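Local coordinates for protein extracellular ligand-binding receptor (PDB 5ERE) that probably senses small extracellular metabolites, binding ketoleucine in a periplasmic-binding-protein domain of the leucine-binding family that precedes a tandem PAS sensor region, at residues R210-R214 and P252-G256; I7-S11 and E20-A24; L227-S233 and P307-V313. All coordinates share one frame. Numbering follows the deposited sequence.

How the contacts relate
All three contacts lie in the periplasmic-binding-protein part of the chain. Contact 2 comes first and closes before the others open; it packs strand 3-8, a member of the five-stranded parallel sheet, against helix 15-32. Contacts 1 and 3 alternate along the chain: 210-214, 227-233, 252-256, then 307-313, the strands of contact 3 belonging to the mixed sheet. Contact 1 lies between its neighbours, its centre about 12 Å from that of contact 2 and about 11 Å from that of contact 3; contacts 2 and 3 have centres about 23 Å apart. R214 forms a salt bridge to E20, and Q213 OE1 probably hydrogen-bonds to Y229 OH and K311 NZ, linking ketoleucine-binding segment 210-214 to helix 15-32 and to the mixed sheet.

Contact 1 (R210-R214 and P252-G256); sequences RPIQR and PGFFG. With COI (2-oxo-4-methylpentanoic acid), chain B.
Two segments meet in a buried contact forming part of the ketoleucine pocket wall: a 3-10 turn at R210-I212 then an inverse gamma turn at Q213, and the N-terminus of helix 254-271, N-capped by G253. P211 and F254 have CA atoms 7.6 Å apart, R214 and G253 6.9 Å. Among polar contacts, R210 (chi1 and chi2 t, chi3 p) donates from NH1 to COI O3 (3.0 Å) and NH2 to COI O2 (2.8 Å). A water accepts from F254 N (2.9 Å) and donates to Q213 O (2.7 Å). R214, curled through three m angles, forms salt bridges with D16 and E20. At the rings, R210 CD makes a CH-pi contact over the F254 face, 3.6 Å from the centroid; P211 CB lies 4.3 Å from F255 CZ, R214 NH1 3.5 Å from F255 CD2 (van der Waals), and F255 CE1 3.4 Å from COI O3. R210 thus matches the carboxylate and keto oxygens of a 2-oxo acid, while CD packing on F254 probably steadies its side chain.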
loop_
_atom_site.group_PDB
_atom_site.type_symbol
_atom_site.label_atom_id
_atom_site.label_comp_id
_atom_site.label_asym_id
_atom_site.label_seq_id
_atom_site.Cartn_x
_atom_site.Cartn_y
_atom_site.Cartn_z
ATOM N N ARG A 210 4.012 -10.131 7.694
ATOM C CA ARG A 210 2.792 -10.618 8.361
ATOM C C ARG A 210 2.969 -11.840 9.291
ATOM O O ARG A 210 2.533 -11.810 10.421
ATOM C CB ARG A 210 1.723 -10.910 7.267
ATOM C CG ARG A 210 0.507 -11.735 7.729
ATOM C CD ARG A 210 -0.374 -12.145 6.474
ATOM N NE ARG A 210 0.515 -12.650 5.431
ATOM C CZ ARG A 210 0.918 -13.905 5.311
ATOM N NH1 ARG A 210 0.482 -14.831 6.131
ATOM N NH2 ARG A 210 1.788 -14.237 4.357
ATOM N N PRO A 211 3.614 -12.917 8.823
ATOM C CA PRO A 211 3.813 -14.146 9.607
ATOM C C PRO A 211 4.579 -13.997 10.923
ATOM O O PRO A 211 4.497 -14.887 11.773
ATOM C CB PRO A 211 4.632 -15.025 8.653
ATOM C CG PRO A 211 4.301 -14.503 7.313
ATOM C CD PRO A 211 4.241 -13.041 7.499
ATOM N N ILE A 212 5.311 -12.905 11.096
ATOM C CA ILE A 212 6.238 -12.804 12.233
ATOM C C ILE A 212 5.534 -12.503 13.576
ATOM O O ILE A 212 6.127 -12.654 14.644
ATOM C CB ILE A 212 7.321 -11.738 11.926
ATOM C CG1 ILE A 212 8.618 -12.011 12.709
ATOM C CG2 ILE A 212 6.821 -10.355 12.227
ATOM C CD1 ILE A 212 9.800 -11.229 12.159
ATOM N N GLN A 213 4.254 -12.144 13.546
ATOM C CA GLN A 213 3.569 -11.774 14.801
ATOM C C GLN A 213 3.101 -13.020 15.557
ATOM O O GLN A 213 1.923 -13.347 15.565
ATOM C CB GLN A 213 2.363 -10.846 14.553
ATOM C CG GLN A 213 1.772 -10.312 15.878
ATOM C CD GLN A 213 0.581 -9.391 15.694
ATOM O OE1 GLN A 213 0.735 -8.233 15.307
ATOM N NE2 GLN A 213 -0.622 -9.904 15.956
ATOM N N ARG A 214 4.046 -13.704 16.191
ATOM C CA ARG A 214 3.777 -14.926 16.940
ATOM C C ARG A 214 4.275 -14.744 18.381
ATOM O O ARG A 214 5.199 -13.954 18.630
ATOM C CB ARG A 214 4.451 -16.135 16.275
ATOM C CG ARG A 214 4.315 -16.243 14.759
ATOM C CD ARG A 214 2.839 -16.460 14.328
ATOM N NE ARG A 214 2.202 -17.557 15.055
ATOM C CZ ARG A 214 0.893 -17.818 15.035
ATOM N NH1 ARG A 214 0.066 -17.061 14.319
ATOM N NH2 ARG A 214 0.413 -18.842 15.730
ATOM N N PRO A 252 -5.607 -15.569 19.188
ATOM C CA PRO A 252 -5.296 -16.048 17.843
ATOM C C PRO A 252 -4.566 -14.990 17.049
ATOM O O PRO A 252 -4.941 -13.825 17.148
ATOM C CB PRO A 252 -6.677 -16.316 17.255
ATOM C CG PRO A 252 -7.572 -15.305 17.939
ATOM C CD PRO A 252 -6.959 -14.993 19.277
ATOM N N GLY A 253 -3.550 -15.365 16.281
ATOM C CA GLY A 253 -2.939 -14.425 15.366
ATOM C C GLY A 253 -3.613 -14.414 14.004
ATOM O O GLY A 253 -4.742 -14.860 13.860
ATOM N N PHE A 254 -2.896 -13.920 13.003
ATOM C CA PHE A 254 -3.456 -13.714 11.674
ATOM C C PHE A 254 -4.096 -14.960 11.115
ATOM O O PHE A 254 -5.175 -14.911 10.486
ATOM C CB PHE A 254 -2.376 -13.260 10.665
ATOM C CG PHE A 254 -2.813 -13.428 9.262
ATOM C CD1 PHE A 254 -3.668 -12.504 8.695
ATOM C CD2 PHE A 254 -2.449 -14.545 8.537
ATOM C CE1 PHE A 254 -4.148 -12.675 7.407
ATOM C CE2 PHE A 254 -2.923 -14.729 7.254
ATOM C CZ PHE A 254 -3.776 -13.792 6.691
ATOM N N PHE A 255 -3.420 -16.083 11.296
ATOM C CA PHE A 255 -3.861 -17.277 10.599
ATOM C C PHE A 255 -5.176 -17.815 11.148
ATOM O O PHE A 255 -5.999 -18.268 10.380
ATOM C CB PHE A 255 -2.800 -18.342 10.670
ATOM C CG PHE A 255 -1.499 -17.908 10.055
ATOM C CD1 PHE A 255 -1.271 -18.093 8.705
ATOM C CD2 PHE A 255 -0.518 -17.281 10.832
ATOM C CE1 PHE A 255 -0.066 -17.687 8.107
ATOM C CE2 PHE A 255 0.695 -16.862 10.236
ATOM C CZ PHE A 255 0.909 -17.069 8.871
ATOM N N GLY A 256 -5.333 -17.795 12.466
ATOM C CA GLY A 256 -6.617 -18.087 13.087
ATOM C C GLY A 256 -7.728 -17.173 12.590
ATOM O O GLY A 256 -8.808 -17.637 12.217
HETATM C C1 COI B . 2.682 -17.762 3.439
HETATM O O1 COI B . 3.095 -18.653 2.651
HETATM O O2 COI B . 2.263 -16.650 3.032
HETATM C C2 COI B . 2.636 -18.077 4.896
HETATM O O3 COI B . 2.275 -17.232 5.693
HETATM C C3 COI B . 3.021 -19.487 5.274
HETATM C C4 COI B . 3.110 -19.617 6.752
HETATM C C5 COI B . 2.893 -21.077 7.089
HETATM C C6 COI B . 4.498 -19.110 7.115
HETATM O O HOH W 1 -0.137 -13.849 13.904
#

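Contact 2 (I7-S11 and E20-A24); sequences ILPFS and EQQRA
This is the opening strand-to-helix packing of a beta-alpha-beta unit, formed by strand 3-8, helix 15-32 and strand 37-42, whose strands belong to the five-stranded parallel sheet. Segment 7-11 leaves the strand at L8 through an inverse gamma turn centred on P9, with F10 N bonded to L8 O at 2.8 Å; 20-24 is regular helix, A24 N bonding E20 O at 2.9 Å. The contact is chiefly van der Waals: L8 (m, t) points toward the helix and packs on Q21 and Q22. The CA-CB bond of E20 points away from 7-11; its carboxylate forms a salt bridge with R214 and accepts from the backbone N of G253 and G256. Q21 follows, its CA 7.9 Å from that of L8; with chi1 m and chi2 t it brings OE1 to 3.5 Å from L8 CD2 and 4.2 Å from P9 CD. At Q22 the backbone N lies 3.9 Å from L8 CD1, and CB is 4.2 Å from the same methyl. Past the strand end, F10, with chi1 m, sets its CZ 3.6 Å from Q22 OE1.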
loop_
_atom_site.group_PDB
_atom_site.type_symbol
_atom_site.label_atom_id
_atom_site.label_comp_id
_atom_site.label_asym_id
_atom_site.label_seq_id
_atom_site.Cartn_x
_atom_site.Cartn_y
_atom_site.Cartn_z
ATOM N N ILE A 7 -5.740 -28.795 4.401
ATOM C CA ILE A 7 -4.353 -29.261 4.419
ATOM C C ILE A 7 -3.468 -28.215 5.064
ATOM O O ILE A 7 -3.282 -27.138 4.526
ATOM C CB ILE A 7 -3.847 -29.563 3.010
ATOM C CG1 ILE A 7 -4.868 -30.453 2.317
ATOM C CG2 ILE A 7 -2.470 -30.226 3.083
ATOM C CD1 ILE A 7 -4.592 -30.789 0.830
ATOM N N LEU A 8 -2.962 -28.555 6.239
ATOM C CA LEU A 8 -2.195 -27.627 7.080
ATOM C C LEU A 8 -0.823 -28.218 7.429
ATOM O O LEU A 8 -0.668 -29.434 7.525
ATOM C CB LEU A 8 -2.935 -27.340 8.369
ATOM C CG LEU A 8 -4.422 -26.928 8.258
ATOM C CD1 LEU A 8 -4.980 -26.787 9.674
ATOM C CD2 LEU A 8 -4.542 -25.633 7.444
ATOM N N PRO A 9 0.162 -27.350 7.665
ATOM C CA PRO A 9 1.532 -27.862 7.750
ATOM C C PRO A 9 1.880 -28.320 9.167
ATOM O O PRO A 9 2.755 -27.727 9.796
ATOM C CB PRO A 9 2.361 -26.654 7.311
ATOM C CG PRO A 9 1.511 -25.453 7.767
ATOM C CD PRO A 9 0.120 -25.880 7.574
ATOM N N PHE A 10 1.197 -29.357 9.655
ATOM C CA PHE A 10 1.363 -29.800 11.028
ATOM C C PHE A 10 2.830 -30.291 11.305
ATOM O O PHE A 10 3.409 -29.969 12.324
ATOM C CB PHE A 10 0.407 -30.930 11.354
ATOM C CG PHE A 10 -1.046 -30.508 11.438
ATOM C CD1 PHE A 10 -1.473 -29.608 12.412
ATOM C CD2 PHE A 10 -1.960 -31.011 10.549
ATOM C CE1 PHE A 10 -2.800 -29.213 12.496
ATOM C CE2 PHE A 10 -3.317 -30.635 10.639
ATOM C CZ PHE A 10 -3.726 -29.736 11.601
ATOM N N SER A 11 3.373 -31.062 10.371
ATOM C CA SER A 11 4.713 -31.651 10.464
ATOM C C SER A 11 5.706 -30.764 9.736
ATOM O O SER A 11 6.064 -31.023 8.592
ATOM C CB SER A 11 4.718 -33.050 9.857
ATOM O OG SER A 11 3.882 -33.923 10.577
ATOM N N GLU A 20 -3.116 -23.375 15.238
ATOM C CA GLU A 20 -3.938 -22.195 15.335
ATOM C C GLU A 20 -5.091 -22.246 14.320
ATOM O O GLU A 20 -6.261 -22.008 14.644
ATOM C CB GLU A 20 -3.078 -20.953 15.107
ATOM C CG GLU A 20 -3.883 -19.656 15.205
ATOM C CD GLU A 20 -3.024 -18.419 15.237
ATOM O OE1 GLU A 20 -2.341 -18.174 16.263
ATOM O OE2 GLU A 20 -3.041 -17.688 14.236
ATOM N N GLN A 21 -4.754 -22.581 13.086
ATOM C CA GLN A 21 -5.736 -22.645 12.018
ATOM C C GLN A 21 -6.767 -23.739 12.308
ATOM O O GLN A 21 -7.957 -23.528 12.088
ATOM C CB GLN A 21 -5.057 -22.873 10.677
ATOM C CG GLN A 21 -4.213 -21.713 10.232
ATOM C CD GLN A 21 -3.309 -22.059 9.035
ATOM O OE1 GLN A 21 -2.659 -23.099 9.017
ATOM N NE2 GLN A 21 -3.306 -21.208 8.036
ATOM N N GLN A 22 -6.308 -24.891 12.788
ATOM C CA GLN A 22 -7.176 -25.998 13.161
ATOM C C GLN A 22 -8.137 -25.599 14.252
ATOM O O GLN A 22 -9.331 -25.867 14.147
ATOM C CB GLN A 22 -6.349 -27.179 13.623
ATOM C CG GLN A 22 -7.103 -28.373 14.208
ATOM C CD GLN A 22 -6.192 -29.196 15.104
ATOM O OE1 GLN A 22 -5.580 -30.154 14.657
ATOM N NE2 GLN A 22 -6.071 -28.796 16.384
ATOM N N ARG A 23 -7.607 -24.998 15.309
ATOM C CA ARG A 23 -8.428 -24.434 16.368
ATOM C C ARG A 23 -9.490 -23.463 15.878
ATOM O O ARG A 23 -10.677 -23.541 16.292
ATOM C CB ARG A 23 -7.502 -23.731 17.359
ATOM C CG ARG A 23 -6.732 -24.708 18.172
ATOM C CD ARG A 23 -5.715 -23.995 19.073
ATOM N NE ARG A 23 -5.082 -24.934 19.980
ATOM C CZ ARG A 23 -4.082 -24.614 20.798
ATOM N NH1 ARG A 23 -3.586 -23.392 20.803
ATOM N NH2 ARG A 23 -3.576 -25.521 21.603
ATOM N N ALA A 24 -9.097 -22.540 14.990
ATOM C CA ALA A 24 -10.037 -21.523 14.571
ATOM C C ALA A 24 -11.169 -22.131 13.712
ATOM O O ALA A 24 -12.322 -21.733 13.825
ATOM C CB ALA A 24 -9.350 -20.457 13.856
#

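Contact 3 (L227-S233 and P307-V313); sequences LVYTYPS and PYIFKKV
Strands 228-232 and 308-313 pair antiparallel, their short axes 4.4 Å apart at closest approach and their directions 141° apart, a marked twist. L227 O opens the ladder, accepting from V313 N (3.0 Å), and L227 CB packs 4.0 Å from V313 CG2. V228 faces K312 in a non-hydrogen-bonded pair (CA-CA 4.3 Å) and sets CG1 3.7 Å from F310 CD1. Y229 forms a hydrogen-bonded pair with K311: Y229 N to K311 O and K311 N to Y229 O are both 2.8 Å. With chi1 p, the Y229 ring leans across its neighbour, and K311 CB makes a CH-pi contact over its face, 3.8 Å from the centroid; Y229 OH and K311 NZ both hydrogen-bond to Q213. T230 pairs with F310, its CG2 3.7 Å from F310 CE1 on the side shared with V228, while its OG1 hydrogen-bonds to E115 of helix 112-123. Y231 repeats the two-bond pattern with I309, Y231 N to I309 O at 2.9 Å and I309 N to Y231 O at 2.8 Å; its CD2 lies 3.7 Å from K311 CD. At P232, opposite Y308 (CA-CA 4.1 Å), CD rests over the Y308 ring, 4.0 Å from its centroid. S233 N closes the ladder on P307 O (3.0 Å), which also accepts from a water at 2.9 Å. Strand 228-232 also pairs parallel with 205-208, so this antiparallel junction attaches 304-314 to the parallel strands of the mixed sheet in the periplasmic-binding-protein fold.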
loop_
_atom_site.group_PDB
_atom_site.type_symbol
_atom_site.label_atom_id
_atom_site.label_comp_id
_atom_site.label_asym_id
_atom_site.label_seq_id
_atom_site.Cartn_x
_atom_site.Cartn_y
_atom_site.Cartn_z
ATOM N N LEU A 227 11.649 -4.312 16.684
ATOM C CA LEU A 227 11.450 -4.887 15.364
ATOM C C LEU A 227 10.181 -4.328 14.712
ATOM O O LEU A 227 9.144 -4.314 15.341
ATOM C CB LEU A 227 11.354 -6.408 15.473
ATOM C CG LEU A 227 11.271 -7.177 14.152
ATOM C CD1 LEU A 227 11.795 -8.565 14.391
ATOM C CD2 LEU A 227 9.861 -7.255 13.572
ATOM N N VAL A 228 10.281 -3.853 13.475
ATOM C CA VAL A 228 9.138 -3.243 12.781
ATOM C C VAL A 228 8.641 -4.220 11.728
ATOM O O VAL A 228 9.438 -4.839 11.065
ATOM C CB VAL A 228 9.530 -1.886 12.139
ATOM C CG1 VAL A 228 8.377 -1.276 11.323
ATOM C CG2 VAL A 228 9.970 -0.894 13.222
ATOM N N TYR A 229 7.333 -4.390 11.576
ATOM C CA TYR A 229 6.842 -5.284 10.520
ATOM C C TYR A 229 5.498 -4.839 9.951
ATOM O O TYR A 229 4.754 -4.081 10.582
ATOM C CB TYR A 229 6.730 -6.720 11.045
ATOM C CG TYR A 229 5.798 -6.842 12.208
ATOM C CD1 TYR A 229 6.203 -6.460 13.475
ATOM C CD2 TYR A 229 4.479 -7.333 12.050
ATOM C CE1 TYR A 229 5.357 -6.547 14.555
ATOM C CE2 TYR A 229 3.642 -7.432 13.117
ATOM C CZ TYR A 229 4.076 -7.036 14.377
ATOM O OH TYR A 229 3.239 -7.125 15.459
ATOM N N THR A 230 5.215 -5.284 8.731
ATOM C CA THR A 230 3.917 -5.033 8.127
ATOM C C THR A 230 2.931 -6.099 8.564
ATOM O O THR A 230 3.299 -7.255 8.775
ATOM C CB THR A 230 3.999 -4.981 6.620
ATOM O OG1 THR A 230 4.836 -6.022 6.122
ATOM C CG2 THR A 230 4.534 -3.653 6.182
ATOM N N TYR A 231 1.669 -5.694 8.734
ATOM C CA TYR A 231 0.670 -6.579 9.300
ATOM C C TYR A 231 -0.769 -6.099 8.935
ATOM O O TYR A 231 -1.019 -4.895 8.886
ATOM C CB TYR A 231 0.834 -6.646 10.810
ATOM C CG TYR A 231 0.121 -7.800 11.430
ATOM C CD1 TYR A 231 0.661 -9.065 11.377
ATOM C CD2 TYR A 231 -1.097 -7.619 12.070
ATOM C CE1 TYR A 231 0.001 -10.134 11.922
ATOM C CE2 TYR A 231 -1.769 -8.676 12.629
ATOM C CZ TYR A 231 -1.228 -9.923 12.553
ATOM O OH TYR A 231 -1.901 -10.963 13.108
ATOM N N PRO A 232 -1.691 -7.034 8.669
ATOM C CA PRO A 232 -3.118 -6.633 8.469
ATOM C C PRO A 232 -3.685 -5.801 9.591
ATOM O O PRO A 232 -3.421 -6.085 10.748
ATOM C CB PRO A 232 -3.858 -7.960 8.382
ATOM C CG PRO A 232 -2.806 -8.963 7.992
ATOM C CD PRO A 232 -1.523 -8.492 8.625
ATOM N N SER A 233 -4.459 -4.775 9.272
ATOM C CA SER A 233 -4.857 -3.831 10.317
ATOM C C SER A 233 -6.170 -4.128 11.059
ATOM O O SER A 233 -6.744 -3.207 11.619
ATOM C CB SER A 233 -4.978 -2.425 9.737
ATOM O OG SER A 233 -6.154 -2.306 8.999
ATOM N N PRO A 307 -6.588 -3.585 4.263
ATOM C CA PRO A 307 -5.420 -2.742 4.571
ATOM C C PRO A 307 -4.428 -3.354 5.584
ATOM O O PRO A 307 -4.780 -4.231 6.380
ATOM C CB PRO A 307 -6.056 -1.460 5.119
ATOM C CG PRO A 307 -7.449 -1.894 5.620
ATOM C CD PRO A 307 -7.874 -2.972 4.693
ATOM N N TYR A 308 -3.177 -2.895 5.480
ATOM C CA TYR A 308 -2.075 -3.254 6.363
ATOM C C TYR A 308 -1.550 -1.993 7.052
ATOM O O TYR A 308 -1.703 -0.849 6.549
ATOM C CB TYR A 308 -0.885 -3.916 5.594
ATOM C CG TYR A 308 -0.991 -5.396 5.315
ATOM C CD1 TYR A 308 -2.157 -5.957 4.813
ATOM C CD2 TYR A 308 0.075 -6.230 5.531
ATOM C CE1 TYR A 308 -2.244 -7.311 4.551
ATOM C CE2 TYR A 308 0.000 -7.571 5.281
ATOM C CZ TYR A 308 -1.193 -8.109 4.790
ATOM O OH TYR A 308 -1.307 -9.437 4.538
ATOM N N ILE A 309 -0.899 -2.218 8.192
ATOM C CA ILE A 309 -0.228 -1.159 8.919
ATOM C C ILE A 309 1.165 -1.627 9.321
ATOM O O ILE A 309 1.497 -2.820 9.248
ATOM C CB ILE A 309 -0.940 -0.737 10.195
ATOM C CG1 ILE A 309 -1.287 -1.974 11.040
ATOM C CG2 ILE A 309 -2.155 0.049 9.841
ATOM C CD1 ILE A 309 -1.595 -1.687 12.504
ATOM N N PHE A 310 1.941 -0.667 9.773
ATOM C CA PHE A 310 3.164 -0.978 10.502
ATOM C C PHE A 310 2.919 -1.249 11.969
ATOM O O PHE A 310 2.159 -0.536 12.641
ATOM C CB PHE A 310 4.153 0.150 10.331
ATOM C CG PHE A 310 4.791 0.157 8.991
ATOM C CD1 PHE A 310 5.808 -0.724 8.706
ATOM C CD2 PHE A 310 4.363 1.033 8.007
ATOM C CE1 PHE A 310 6.410 -0.730 7.446
ATOM C CE2 PHE A 310 4.958 1.037 6.754
ATOM C CZ PHE A 310 5.977 0.145 6.477
ATOM N N LYS A 311 3.532 -2.332 12.428
ATOM C CA LYS A 311 3.530 -2.704 13.817
ATOM C C LYS A 311 4.953 -2.865 14.314
ATOM O O LYS A 311 5.903 -2.923 13.525
ATOM C CB LYS A 311 2.735 -3.988 14.018
ATOM C CG LYS A 311 1.280 -3.767 13.762
ATOM C CD LYS A 311 0.430 -4.962 14.110
ATOM C CE LYS A 311 -0.001 -4.999 15.584
ATOM N NZ LYS A 311 -0.806 -6.223 15.819
ATOM N N LYS A 312 5.113 -2.901 15.625
ATOM C CA LYS A 312 6.428 -3.169 16.168
ATOM C C LYS A 312 6.350 -3.976 17.444
ATOM O O LYS A 312 5.360 -3.965 18.155
ATOM C CB LYS A 312 7.180 -1.870 16.404
ATOM C CG LYS A 312 6.747 -1.107 17.622
ATOM C CD LYS A 312 7.415 0.257 17.659
ATOM C CE LYS A 312 8.947 0.228 17.742
ATOM N NZ LYS A 312 9.523 1.387 16.987
ATOM N N VAL A 313 7.410 -4.720 17.698
ATOM C CA VAL A 313 7.550 -5.469 18.931
ATOM C C VAL A 313 8.003 -4.508 20.043
ATOM O O VAL A 313 8.982 -3.777 19.863
ATOM C CB VAL A 313 8.563 -6.614 18.738
ATOM C CG1 VAL A 313 8.719 -7.463 19.997
ATOM C CG2 VAL A 313 8.139 -7.465 17.563
HETATM O O HOH W 2 -7.240 -5.257 7.627
#